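Local coordinates for protein PlaB phospholipase (Legionella pneumophila, PDB 6ZTI) that is a phospholipase with an alpha/beta-hydrolase fold and a virulence link, whose activity is controlled by NAD(H)-mediated tetramerization, at residues E309-N312 with I313-T317. Sequence-based numbering, arbitrary orientation.
Sequences ELDN and ITKET
D311 and K315 face each other one turn apart on the alpha-helix 300-320, which packs beside the outermost strand, 257-261, of this chain's parallel sheet in the alpha/beta-hydrolase domain. Their charges form an i to i+4 salt bridge, with K315 NZ 3.2 Å from D311 OD2. As hydrogen bonds, the two NZ to carboxylate links are weak. Charged residues suit this side of the helix, since D311 is partly exposed and K315 exposed. The aspartate CG stands anti to its own N (chi1 -176°), which turns the CB-CG bond toward the C-terminal end of the helix, where K315 lies. The longer lysine runs its methylenes past D311 O and bends at its last torsion (chi4 49°), turning the ammonium back to the acid.

The backbone supplies the regular ladder of an alpha-helix. I313 N, T314 N, K315 N and E316 N donate to the carbonyls of E309, L310, D311 and N312; the T314 N to L310 O bond, at 2.9 Å, is the shortest of the four.

Apolar side chains suit the side turned to helix 286-296, where E309, L310 and I313 all touch W290. The E309 carboxylate also makes a salt bridge with R293. I313 CG1, held beside its own backbone N (chi1 -60°), packs 3.3 Å from E309 O of the preceding turn.

Threonine suits the buried side facing strand 257-261, for a small hydroxyl can stay close to the helix and still reach the strand: T314 OG1 is hydrogen-bonded to V260 N, and T317 OG1 has V260 O as a partner. One water joins this side to the charged one: it accepts from T314 OG1 at 3.2 Å. It also donates to D311 OD1, 3.1 Å away.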
loop_
_atom_site.group_PDB
_atom_site.type_symbol
_atom_site.label_atom_id
_atom_site.label_comp_id
_atom_site.label_asym_id
_atom_site.label_seq_id
_atom_site.Cartn_x
_atom_site.Cartn_y
_atom_site.Cartn_z
ATOM N N GLU B 309 -21.686 37.241 -27.455
ATOM C CA GLU B 309 -22.840 36.440 -27.851
ATOM C C GLU B 309 -22.898 35.138 -27.065
ATOM O O GLU B 309 -23.976 34.721 -26.621
ATOM C CB GLU B 309 -22.815 36.146 -29.351
ATOM C CG GLU B 309 -23.202 37.328 -30.232
ATOM C CD GLU B 309 -23.325 36.959 -31.708
ATOM O OE1 GLU B 309 -23.951 35.923 -32.020
ATOM O OE2 GLU B 309 -22.795 37.704 -32.558
ATOM N N LEU B 310 -21.754 34.476 -26.881
ATOM C CA LEU B 310 -21.780 33.195 -26.178
ATOM C C LEU B 310 -22.082 33.370 -24.698
ATOM O O LEU B 310 -22.697 32.489 -24.079
ATOM C CB LEU B 310 -20.458 32.461 -26.357
ATOM C CG LEU B 310 -20.250 31.878 -27.750
ATOM C CD1 LEU B 310 -18.805 31.445 -27.901
ATOM C CD2 LEU B 310 -21.183 30.714 -27.997
ATOM N N ASP B 311 -21.630 34.474 -24.108
ATOM C CA ASP B 311 -21.974 34.756 -22.721
ATOM C C ASP B 311 -23.481 34.934 -22.553
ATOM O O ASP B 311 -24.060 34.474 -21.562
ATOM C CB ASP B 311 -21.233 36.001 -22.229
ATOM C CG ASP B 311 -21.486 36.269 -20.751
ATOM O OD1 ASP B 311 -21.138 35.395 -19.930
ATOM O OD2 ASP B 311 -22.057 37.325 -20.414
ATOM N N ASN B 312 -24.129 35.602 -23.506
ATOM C CA ASN B 312 -25.581 35.712 -23.470
ATOM C C ASN B 312 -26.242 34.340 -23.569
ATOM O O ASN B 312 -27.232 34.072 -22.880
ATOM C CB ASN B 312 -26.077 36.606 -24.605
ATOM C CG ASN B 312 -25.790 38.066 -24.363
ATOM O OD1 ASN B 312 -25.500 38.474 -23.236
ATOM N ND2 ASN B 312 -25.883 38.869 -25.419
ATOM N N ILE B 313 -25.729 33.469 -24.444
ATOM C CA ILE B 313 -26.275 32.116 -24.563
ATOM C C ILE B 313 -26.097 31.357 -23.250
ATOM O O ILE B 313 -26.979 30.610 -22.821
ATOM C CB ILE B 313 -25.611 31.364 -25.734
ATOM C CG1 ILE B 313 -25.847 32.079 -27.074
ATOM C CG2 ILE B 313 -26.106 29.924 -25.817
ATOM C CD1 ILE B 313 -27.300 32.330 -27.414
ATOM N N THR B 314 -24.934 31.495 -22.619
ATOM C CA THR B 314 -24.719 30.860 -21.322
ATOM C C THR B 314 -25.770 31.309 -20.311
ATOM O O THR B 314 -26.365 30.488 -19.605
ATOM C CB THR B 314 -23.310 31.188 -20.829
ATOM O OG1 THR B 314 -22.354 30.584 -21.711
ATOM C CG2 THR B 314 -23.076 30.669 -19.426
ATOM N N LYS B 315 -26.004 32.619 -20.217
ATOM C CA LYS B 315 -26.981 33.132 -19.261
ATOM C C LYS B 315 -28.368 32.581 -19.547
ATOM O O LYS B 315 -29.114 32.239 -18.623
ATOM C CB LYS B 315 -26.995 34.659 -19.304
ATOM C CG LYS B 315 -25.854 35.279 -18.518
ATOM C CD LYS B 315 -25.509 36.671 -19.012
ATOM C CE LYS B 315 -24.606 37.395 -18.023
ATOM N NZ LYS B 315 -23.452 36.547 -17.613
ATOM N N GLU B 316 -28.731 32.495 -20.824
ATOM C CA GLU B 316 -30.051 32.007 -21.205
ATOM C C GLU B 316 -30.188 30.514 -20.930
ATOM O O GLU B 316 -31.213 30.060 -20.406
ATOM C CB GLU B 316 -30.299 32.309 -22.687
ATOM C CG GLU B 316 -31.595 31.765 -23.246
ATOM C CD GLU B 316 -31.660 31.871 -24.766
ATOM O OE1 GLU B 316 -30.627 31.639 -25.434
ATOM O OE2 GLU B 316 -32.748 32.183 -25.294
ATOM N N THR B 317 -29.173 29.731 -21.295
ATOM C CA THR B 317 -29.210 28.296 -21.053
ATOM C C THR B 317 -29.404 27.997 -19.577
ATOM O O THR B 317 -30.222 27.152 -19.203
ATOM C CB THR B 317 -27.915 27.652 -21.543
ATOM O OG1 THR B 317 -27.809 27.811 -22.963
ATOM C CG2 THR B 317 -27.881 26.160 -21.179
HETATM O O HOH W 1 -20.312 32.455 -20.205
#